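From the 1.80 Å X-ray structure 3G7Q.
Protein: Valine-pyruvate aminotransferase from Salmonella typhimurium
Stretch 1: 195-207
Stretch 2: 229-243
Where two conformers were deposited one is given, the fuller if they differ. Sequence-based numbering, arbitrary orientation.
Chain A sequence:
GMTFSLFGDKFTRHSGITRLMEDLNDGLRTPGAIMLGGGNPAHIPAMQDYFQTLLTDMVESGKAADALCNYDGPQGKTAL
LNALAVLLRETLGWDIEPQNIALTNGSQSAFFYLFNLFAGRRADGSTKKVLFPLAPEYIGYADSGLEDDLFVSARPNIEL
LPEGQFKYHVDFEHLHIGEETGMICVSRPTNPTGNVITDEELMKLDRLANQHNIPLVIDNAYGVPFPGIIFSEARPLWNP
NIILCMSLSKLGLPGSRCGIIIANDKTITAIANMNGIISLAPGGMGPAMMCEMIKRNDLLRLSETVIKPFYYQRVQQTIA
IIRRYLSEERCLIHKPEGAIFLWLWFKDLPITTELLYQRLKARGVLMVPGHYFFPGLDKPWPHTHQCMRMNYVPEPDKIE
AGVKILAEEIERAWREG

Stretch 1, residues 195-207: NVITDEELMKLDR
Stretch 2 229-243: IIFSEARPLWNPNII

Asp199, in the first turn of the helix that runs from 199 through 207, is the polar centre of the contact. Its CA-to-CB bond points toward stretch 2, and chi1 m (-63°) with chi2 -29° brings OD1 to 2.9 Å from Arg235 N, a hydrogen bond with an N-H...acceptor angle of 159°. OD2 of Asp199 lies over one face of the Arg235 guanidinium, 3.5 Å from Arg235 NH1; this salt bridge is one of charge alone, since no N-H points at the oxygen. Arg235 reaches this position with chi1 and chi2 t, chi3 m and chi4 104°. Asp199 OD2 also approaches Glu233 OE2 to 2.5 Å, a separation so short that one of the acids probably carries a proton. Glu233 (t, m, chi3 -25°) starts sideways, but its end comes nearer. One water accepts from Asp199 N (2.8 Å) and donates to Glu233 OE1 (2.7 Å); a second accepts from Arg235 NH2 (3.0 Å) and donates weakly to Asp199 OD2 (3.5 Å).

Two turns along the helix, Asp206 (chi1 t, chi2 56°) receives Asn239 ND2 at OD1 (3.1 Å, 171°) and, weakly, at OD2 (3.3 Å). Asn239 (p, chi2 57°) opens a type I turn to Ile242, closed by Ile242 N to Asn239 O at 2.9 Å; its amide can serve both sides, because Asn239 OD1 accepts from Asn241 N at 3.0 Å.

The register follows the helix: CA atoms of Asp199 and Arg235 lie 6.3 Å apart, Met203 and Leu237 8.5 Å, Asp206 and Ile242 7.8 Å. Stretch 2 is extended from Ser232 to Asn239, whereas Pro240 and Asn241 adopt the turn conformation (phi/psi -59/-14 and -95/7) before the strand begins at Ile242. Thr198 (p) caps the helix, its OG1 accepting from Glu201 N at 3.1 Å, while Glu201 OE1 accepts from Thr198 N at 3.0 Å.

Between the two polar sites Leu202 (t, p) and Leu237 (t, p) pack together: both point toward the other stretch and meet at Leu202 CG to Leu237 CD2, 3.8 Å; the latter methyl also lies 4.1 Å from Asp206 CB. A second apolar patch lies before the helix, where buried Val196 (phi/psi -120/102, chi1 t) sets CG1 3.8 Å from Ala234 CB and CG2 4.0 Å from Ile230 CD1. Its branched side chain thus touches two apolar neighbours at once. At the exposed margin, selenomethionine Met203 (m, t, m) brings CE to 4.3 Å from Arg235 NH1. Together the stretches bury 548 Å².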

ATOM      1  N   ASN A 195      25.457   2.112  10.109  1.00 30.53           N
ATOM      2  CA  ASN A 195      26.213   3.340  10.034  1.00 28.25           C
ATOM      3  C   ASN A 195      25.357   4.574  10.304  1.00 30.19           C
ATOM      4  O   ASN A 195      24.192   4.622   9.911  1.00 30.18           O
ATOM      5  CB  ASN A 195      26.813   3.513   8.653  1.00 29.32           C
ATOM      6  CG  ASN A 195      27.805   4.673   8.591  1.00 27.97           C
ATOM      7  OD1 ASN A 195      28.682   4.795   9.459  1.00 29.38           O
ATOM      8  ND2 ASN A 195      27.655   5.538   7.574  1.00 30.56           N
ATOM      9  N   VAL A 196      25.976   5.566  10.925  1.00 30.29           N
ATOM     10  CA  VAL A 196      25.354   6.868  11.108  1.00 29.78           C
ATOM     11  C   VAL A 196      26.247   7.897  10.416  1.00 29.20           C
ATOM     12  O   VAL A 196      27.334   8.244  10.907  1.00 29.36           O
ATOM     13  CB  VAL A 196      25.088   7.192  12.592  1.00 29.30           C
ATOM     14  CG1 VAL A 196      24.729   8.681  12.771  1.00 29.65           C
ATOM     15  CG2 VAL A 196      23.971   6.293  13.113  1.00 29.95           C
ATOM     16  N   ILE A 197      25.838   8.316   9.234  0.70 27.89           N
ATOM     17  CA  ILE A 197      26.577   9.326   8.508  0.70 27.32           C
ATOM     18  C   ILE A 197      26.844  10.534   9.438  0.70 28.64           C
ATOM     19  O   ILE A 197      25.955  10.953  10.181  0.70 29.66           O
ATOM     20  CB  ILE A 197      25.797   9.685   7.217  0.70 29.08           C
ATOM     21  CG1 ILE A 197      26.574  10.686   6.378  0.70 29.13           C
ATOM     22  CG2 ILE A 197      24.351  10.163   7.556  0.70 27.83           C
ATOM     23  CD1 ILE A 197      25.874  11.030   5.077  0.70 33.45           C
ATOM     24  N   THR A 198      28.061  11.074   9.414  1.00 29.18           N
ATOM     25  CA  THR A 198      28.467  12.124  10.358  1.00 29.46           C
ATOM     26  C   THR A 198      27.762  13.446  10.073  1.00 28.57           C
ATOM     27  O   THR A 198      27.285  13.695   8.952  1.00 29.43           O
ATOM     28  CB  THR A 198      29.980  12.352  10.390  1.00 28.02           C
ATOM     29  OG1 THR A 198      30.416  13.034   9.195  1.00 30.89           O
ATOM     30  CG2 THR A 198      30.752  11.015  10.605  1.00 29.21           C
ATOM     31  N   ASP A 199      27.658  14.297  11.095  1.00 30.94           N
ATOM     32  CA  ASP A 199      27.078  15.614  10.877  1.00 28.94           C
ATOM     33  C   ASP A 199      27.775  16.350   9.721  1.00 29.17           C
ATOM     34  O   ASP A 199      27.100  16.930   8.880  1.00 29.21           O
ATOM     35  CB  ASP A 199      27.152  16.494  12.129  1.00 31.03           C
ATOM     36  CG  ASP A 199      26.364  15.937  13.284  1.00 32.07           C
ATOM     37  OD1 ASP A 199      25.370  15.232  13.050  1.00 29.93           O
ATOM     38  OD2 ASP A 199      26.760  16.214  14.418  1.00 33.10           O
ATOM     39  N   GLU A 200      29.091  16.265   9.666  1.00 27.50           N
ATOM     40  CA  GLU A 200      29.876  16.959   8.638  1.00 31.63           C
ATOM     41  C   GLU A 200      29.571  16.400   7.241  1.00 30.00           C
ATOM     42  O   GLU A 200      29.384  17.149   6.291  1.00 27.89           O
ATOM     43  CB  GLU A 200      31.361  16.850   8.958  1.00 33.12           C
ATOM     44  CG  GLU A 200      32.274  17.708   8.085  1.00 43.02           C
ATOM     45  N   GLU A 201      29.526  15.089   7.121  1.00 29.73           N
ATOM     46  CA  GLU A 201      29.166  14.464   5.846  1.00 30.61           C
ATOM     47  C   GLU A 201      27.773  14.857   5.376  1.00 28.98           C
ATOM     48  O   GLU A 201      27.545  15.177   4.210  1.00 29.95           O
ATOM     49  CB  GLU A 201      29.216  12.933   5.966  1.00 31.38           C
ATOM     50  CG  GLU A 201      30.648  12.408   6.031  1.00 32.27           C
ATOM     51  CD  GLU A 201      30.747  10.930   6.394  1.00 31.41           C
ATOM     52  OE1 GLU A 201      29.860  10.391   7.119  1.00 30.98           O
ATOM     53  OE2 GLU A 201      31.723  10.292   5.936  1.00 32.20           O
ATOM     54  N   LEU A 202      26.821  14.837   6.291  1.00 28.47           N
ATOM     55  CA  LEU A 202      25.446  15.146   5.942  1.00 30.54           C
ATOM     56  C   LEU A 202      25.309  16.625   5.530  1.00 30.89           C
ATOM     57  O   LEU A 202      24.590  16.928   4.568  1.00 31.94           O
ATOM     58  CB  LEU A 202      24.511  14.765   7.109  1.00 30.65           C
ATOM     59  CG  LEU A 202      23.008  14.777   6.797  1.00 34.21           C
ATOM     60  CD1 LEU A 202      22.687  13.792   5.689  1.00 32.51           C
ATOM     61  CD2 LEU A 202      22.205  14.455   8.082  1.00 32.33           C
HETATM   62  N   MSE A 203      25.923  17.538   6.279  0.67 30.46           N
HETATM   63  CA  MSE A 203      25.815  18.969   5.950  0.67 32.95           C
HETATM   64  C   MSE A 203      26.407  19.272   4.598  0.67 30.34           C
HETATM   65  O   MSE A 203      25.891  20.086   3.849  0.67 30.24           O
HETATM   66  CB  MSE A 203      26.474  19.820   7.017  0.67 30.64           C
HETATM   67  CG  MSE A 203      25.658  19.797   8.271  0.67 38.84           C
HETATM   68 SE   MSE A 203      26.259  21.032   9.593  0.50 49.22          SE
HETATM   69  CE  MSE A 203      28.025  20.263  10.094  0.67 34.73           C
ATOM     70  N   LYS A 204      27.518  18.597   4.276  0.50 27.84           N
ATOM     71  CA  LYS A 204      28.173  18.718   2.958  0.50 29.27           C
ATOM     72  C   LYS A 204      27.222  18.234   1.859  0.50 29.08           C
ATOM     73  O   LYS A 204      26.987  18.939   0.876  0.50 27.23           O
ATOM     74  CB  LYS A 204      29.490  17.924   2.888  0.50 29.71           C
ATOM     75  CG  LYS A 204      30.684  18.486   3.655  0.50 32.86           C
ATOM     76  CD  LYS A 204      31.897  17.577   3.414  0.50 33.08           C
ATOM     77  CE  LYS A 204      33.107  17.911   4.253  0.50 42.73           C
ATOM     78  NZ  LYS A 204      34.221  16.921   4.011  0.50 40.03           N
ATOM     79  N   LEU A 205      26.653  17.040   2.041  1.00 29.81           N
ATOM     80  CA  LEU A 205      25.642  16.514   1.097  1.00 29.37           C
ATOM     81  C   LEU A 205      24.451  17.460   0.941  1.00 29.74           C
ATOM     82  O   LEU A 205      23.938  17.635  -0.168  1.00 29.30           O
ATOM     83  CB  LEU A 205      25.156  15.119   1.510  1.00 29.98           C
ATOM     84  CG  LEU A 205      26.145  13.968   1.392  1.00 29.72           C
ATOM     85  CD1 LEU A 205      25.566  12.665   1.974  1.00 30.41           C
ATOM     86  CD2 LEU A 205      26.584  13.775  -0.082  1.00 30.87           C
ATOM     87  N   ASP A 206      24.021  18.078   2.042  1.00 29.53           N
ATOM     88  CA  ASP A 206      22.915  19.043   2.033  1.00 30.39           C
ATOM     89  C   ASP A 206      23.307  20.252   1.171  1.00 30.74           C
ATOM     90  O   ASP A 206      22.498  20.748   0.400  1.00 32.29           O
ATOM     91  CB  ASP A 206      22.589  19.475   3.463  1.00 31.48           C
ATOM     92  CG  ASP A 206      21.457  20.497   3.547  1.00 35.56           C
ATOM     93  OD1 ASP A 206      20.355  20.247   3.056  1.00 41.97           O
ATOM     94  OD2 ASP A 206      21.690  21.545   4.172  1.00 45.07           O
ATOM     95  N   ARG A 207      24.545  20.720   1.309  0.50 30.87           N
ATOM     96  CA  ARG A 207      25.026  21.852   0.504  0.50 31.72           C
ATOM     97  C   ARG A 207      25.133  21.473  -0.981  0.50 31.89           C
ATOM     98  O   ARG A 207      24.768  22.264  -1.849  0.50 32.14           O
ATOM     99  CB  ARG A 207      26.361  22.397   1.052  0.50 31.93           C
ATOM    100  CG  ARG A 207      26.251  22.985   2.473  0.50 32.26           C
ATOM    101  CD  ARG A 207      27.526  23.718   2.957  0.50 33.52           C
ATOM    102  NE  ARG A 207      28.749  22.907   2.938  0.50 34.29           N
ATOM    103  CZ  ARG A 207      29.203  22.100   3.906  0.50 34.51           C
ATOM    104  NH1 ARG A 207      28.550  21.883   5.056  0.50 27.65           N
ATOM    105  NH2 ARG A 207      30.348  21.466   3.702  0.50 39.35           N
ATOM    106  N   ILE A 229      16.252   4.048  17.603  1.00 33.17           N
ATOM    107  CA  ILE A 229      17.239   2.954  17.638  1.00 32.17           C
ATOM    108  C   ILE A 229      18.562   3.483  17.058  1.00 30.98           C
ATOM    109  O   ILE A 229      18.990   3.104  15.935  1.00 30.80           O
ATOM    110  CB  ILE A 229      16.730   1.704  16.903  1.00 32.81           C
ATOM    111  CG1 ILE A 229      15.322   1.281  17.379  1.00 31.04           C
ATOM    112  CG2 ILE A 229      17.753   0.514  17.124  1.00 31.46           C
ATOM    113  CD1 ILE A 229      14.605   0.259  16.555  1.00 32.83           C
ATOM    114  N   ILE A 230      19.188   4.344  17.834  1.00 32.62           N
ATOM    115  CA  ILE A 230      20.437   4.997  17.481  1.00 33.25           C
ATOM    116  C   ILE A 230      21.292   5.090  18.713  1.00 33.68           C
ATOM    117  O   ILE A 230      20.822   5.498  19.794  1.00 33.69           O
ATOM    118  CB  ILE A 230      20.159   6.380  16.812  1.00 34.22           C
ATOM    119  CG1 ILE A 230      21.459   7.020  16.345  1.00 35.00           C
ATOM    120  CG2 ILE A 230      19.374   7.301  17.790  1.00 34.54           C
ATOM    121  CD1 ILE A 230      21.249   8.212  15.416  1.00 34.06           C
ATOM    122  N   PHE A 231      22.563   4.719  18.560  1.00 31.59           N
ATOM    123  CA  PHE A 231      23.510   4.638  19.661  1.00 33.42           C
ATOM    124  C   PHE A 231      24.681   5.622  19.540  1.00 35.61           C
ATOM    125  O   PHE A 231      25.687   5.511  20.252  1.00 38.98           O
ATOM    126  CB  PHE A 231      24.061   3.213  19.736  1.00 31.98           C
ATOM    127  CG  PHE A 231      23.008   2.134  19.502  1.00 29.52           C
ATOM    128  CD1 PHE A 231      21.834   2.105  20.244  1.00 33.48           C
ATOM    129  CD2 PHE A 231      23.207   1.132  18.562  1.00 29.30           C
ATOM    130  CE1 PHE A 231      20.897   1.145  20.043  1.00 31.97           C
ATOM    131  CE2 PHE A 231      22.264   0.177  18.357  1.00 35.57           C
ATOM    132  CZ  PHE A 231      21.113   0.179  19.065  1.00 33.14           C
ATOM    133  N   SER A 232      24.613   6.516  18.581  1.00 32.51           N
ATOM    134  CA  SER A 232      25.679   7.447  18.372  1.00 30.79           C
ATOM    135  C   SER A 232      25.096   8.828  18.314  1.00 32.43           C
ATOM    136  O   SER A 232      23.873   8.983  18.241  1.00 33.20           O
ATOM    137  CB  SER A 232      26.349   7.160  17.037  1.00 35.45           C
ATOM    138  OG  SER A 232      25.349   7.325  16.030  1.00 43.60           O
ATOM    139  N   GLU A 233      25.975   9.813  18.327  1.00 31.23           N
ATOM    140  CA  GLU A 233      25.568  11.202  18.166  1.00 32.77           C
ATOM    141  C   GLU A 233      25.094  11.412  16.723  1.00 33.31           C
ATOM    142  O   GLU A 233      25.623  10.799  15.797  1.00 33.36           O
ATOM    143  CB  GLU A 233      26.736  12.113  18.483  1.00 31.99           C
ATOM    144  CG  GLU A 233      26.480  13.602  18.307  1.00 32.11           C
ATOM    145  CD  GLU A 233      26.688  14.137  16.895  1.00 35.33           C
ATOM    146  OE1 GLU A 233      27.458  13.542  16.102  1.00 35.54           O
ATOM    147  OE2 GLU A 233      26.077  15.184  16.603  1.00 33.32           O
ATOM    148  N   ALA A 234      24.083  12.246  16.551  1.00 30.19           N
ATOM    149  CA  ALA A 234      23.588  12.604  15.250  1.00 30.34           C
ATOM    150  C   ALA A 234      22.686  13.821  15.381  1.00 31.61           C
ATOM    151  O   ALA A 234      21.598  13.736  15.951  1.00 33.07           O
ATOM    152  CB  ALA A 234      22.831  11.416  14.628  1.00 29.33           C
ATOM    153  N   ARG A 235      23.124  14.961  14.875  1.00 30.80           N
ATOM    154  CA  ARG A 235      22.264  16.140  14.955  1.00 30.90           C
ATOM    155  C   ARG A 235      21.152  16.005  13.937  1.00 32.50           C
ATOM    156  O   ARG A 235      21.414  15.791  12.760  1.00 32.37           O
ATOM    157  CB  ARG A 235      23.047  17.416  14.678  1.00 31.40           C
ATOM    158  CG  ARG A 235      22.163  18.658  14.615  1.00 35.87           C
ATOM    159  CD  ARG A 235      22.962  19.931  14.321  1.00 37.92           C
ATOM    160  NE  ARG A 235      24.081  19.964  15.223  1.00 37.90           N
ATOM    161  CZ  ARG A 235      25.350  19.688  14.926  1.00 47.07           C
ATOM    162  NH1 ARG A 235      25.750  19.457  13.676  1.00 52.16           N
ATOM    163  NH2 ARG A 235      26.241  19.713  15.901  1.00 46.31           N
ATOM    164  N   PRO A 236      19.888  16.121  14.377  1.00 33.31           N
ATOM    165  CA  PRO A 236      18.821  16.044  13.380  1.00 33.77           C
ATOM    166  C   PRO A 236      18.900  17.200  12.384  1.00 33.77           C
ATOM    167  O   PRO A 236      19.414  18.286  12.726  1.00 32.47           O
ATOM    168  CB  PRO A 236      17.547  16.110  14.230  1.00 36.77           C
ATOM    169  CG  PRO A 236      17.995  15.679  15.614  1.00 36.82           C
ATOM    170  CD  PRO A 236      19.351  16.253  15.742  1.00 34.09           C
ATOM    171  N   LEU A 237      18.413  16.960  11.172  1.00 34.98           N
ATOM    172  CA  LEU A 237      18.458  17.935  10.097  1.00 36.43           C
ATOM    173  C   LEU A 237      17.184  17.958   9.287  1.00 35.90           C
ATOM    174  O   LEU A 237      16.727  16.920   8.813  1.00 33.46           O
ATOM    175  CB  LEU A 237      19.594  17.607   9.120  1.00 37.62           C
ATOM    176  CG  LEU A 237      19.827  18.544   7.908  1.00 39.17           C
ATOM    177  CD1 LEU A 237      20.231  19.941   8.339  1.00 42.82           C
ATOM    178  CD2 LEU A 237      20.879  17.976   6.932  1.00 41.45           C
ATOM    179  N   TRP A 238      16.615  19.143   9.123  1.00 34.10           N
ATOM    180  CA  TRP A 238      15.516  19.314   8.174  1.00 35.63           C
ATOM    181  C   TRP A 238      15.509  20.747   7.663  1.00 35.87           C
ATOM    182  O   TRP A 238      15.808  21.695   8.411  1.00 35.10           O
ATOM    183  CB  TRP A 238      14.127  18.948   8.716  1.00 38.36           C
ATOM    184  CG  TRP A 238      13.120  18.930   7.560  1.00 36.54           C
ATOM    185  CD1 TRP A 238      12.902  17.895   6.678  1.00 40.41           C
ATOM    186  CD2 TRP A 238      12.254  19.989   7.142  1.00 37.89           C
ATOM    187  NE1 TRP A 238      11.963  18.258   5.740  1.00 39.87           N
ATOM    188  CE2 TRP A 238      11.537  19.529   6.012  1.00 37.15           C
ATOM    189  CE3 TRP A 238      12.002  21.275   7.619  1.00 39.31           C
ATOM    190  CZ2 TRP A 238      10.599  20.315   5.353  1.00 40.22           C
ATOM    191  CZ3 TRP A 238      11.092  22.051   6.967  1.00 41.77           C
ATOM    192  CH2 TRP A 238      10.387  21.570   5.843  1.00 40.27           C
ATOM    193  N   ASN A 239      15.289  20.875   6.359  1.00 34.68           N
ATOM    194  CA  ASN A 239      15.072  22.172   5.712  1.00 35.11           C
ATOM    195  C   ASN A 239      14.220  21.874   4.482  1.00 34.76           C
ATOM    196  O   ASN A 239      14.013  20.699   4.145  1.00 33.73           O
ATOM    197  CB  ASN A 239      16.383  22.909   5.421  1.00 35.73           C
ATOM    198  CG  ASN A 239      17.272  22.179   4.454  1.00 37.96           C
ATOM    199  OD1 ASN A 239      16.867  21.874   3.343  1.00 37.08           O
ATOM    200  ND2 ASN A 239      18.518  21.932   4.861  1.00 31.22           N
ATOM    201  N   PRO A 240      13.676  22.904   3.829  1.00 36.42           N
ATOM    202  CA  PRO A 240      12.785  22.623   2.687  1.00 36.42           C
ATOM    203  C   PRO A 240      13.344  21.819   1.496  1.00 36.06           C
ATOM    204  O   PRO A 240      12.545  21.377   0.671  1.00 39.22           O
ATOM    205  CB  PRO A 240      12.372  24.026   2.233  1.00 36.81           C
ATOM    206  CG  PRO A 240      12.451  24.841   3.466  1.00 38.36           C
ATOM    207  CD  PRO A 240      13.714  24.342   4.132  1.00 37.09           C
ATOM    208  N   ASN A 241      14.664  21.646   1.386  1.00 36.37           N
ATOM    209  CA  ASN A 241      15.243  20.815   0.321  1.00 35.95           C
ATOM    210  C   ASN A 241      15.502  19.381   0.788  1.00 35.64           C
ATOM    211  O   ASN A 241      16.147  18.594   0.083  1.00 34.88           O
ATOM    212  CB  ASN A 241      16.547  21.402  -0.202  1.00 37.25           C
ATOM    213  CG  ASN A 241      16.947  20.836  -1.559  1.00 39.33           C
ATOM    214  OD1 ASN A 241      16.121  20.737  -2.444  1.00 37.03           O
ATOM    215  ND2 ASN A 241      18.216  20.479  -1.726  1.00 34.58           N
ATOM    216  N   ILE A 242      15.045  19.049   1.988  1.00 35.00           N
ATOM    217  CA  ILE A 242      15.219  17.699   2.510  1.00 33.40           C
ATOM    218  C   ILE A 242      13.887  16.964   2.495  1.00 34.24           C
ATOM    219  O   ILE A 242      12.833  17.543   2.761  1.00 32.52           O
ATOM    220  CB  ILE A 242      15.838  17.705   3.907  1.00 34.49           C
ATOM    221  CG1 ILE A 242      17.294  18.158   3.789  1.00 36.85           C
ATOM    222  CG2 ILE A 242      15.769  16.296   4.530  1.00 32.06           C
ATOM    223  CD1 ILE A 242      17.998  18.263   5.043  1.00 43.15           C
ATOM    224  N   ILE A 243      13.939  15.697   2.125  1.00 33.95           N
ATOM    225  CA  ILE A 243      12.777  14.816   2.152  1.00 32.40           C
ATOM    226  C   ILE A 243      13.121  13.767   3.203  1.00 33.70           C
ATOM    227  O   ILE A 243      14.064  13.014   3.028  1.00 34.71           O
ATOM    228  CB  ILE A 243      12.491  14.162   0.795  1.00 33.60           C
ATOM    229  CG1 ILE A 243      12.302  15.230  -0.317  1.00 33.31           C
ATOM    230  CG2 ILE A 243      11.221  13.278   0.876  1.00 31.84           C
ATOM    231  CD1 ILE A 243      12.186  14.621  -1.714  1.00 31.27           C
TER
HETATM  232  O   HOH W   1      28.624  13.481  13.637  1.00 30.66           O
HETATM  233  O   HOH W   2      28.753  19.072  14.363  1.00 66.28           O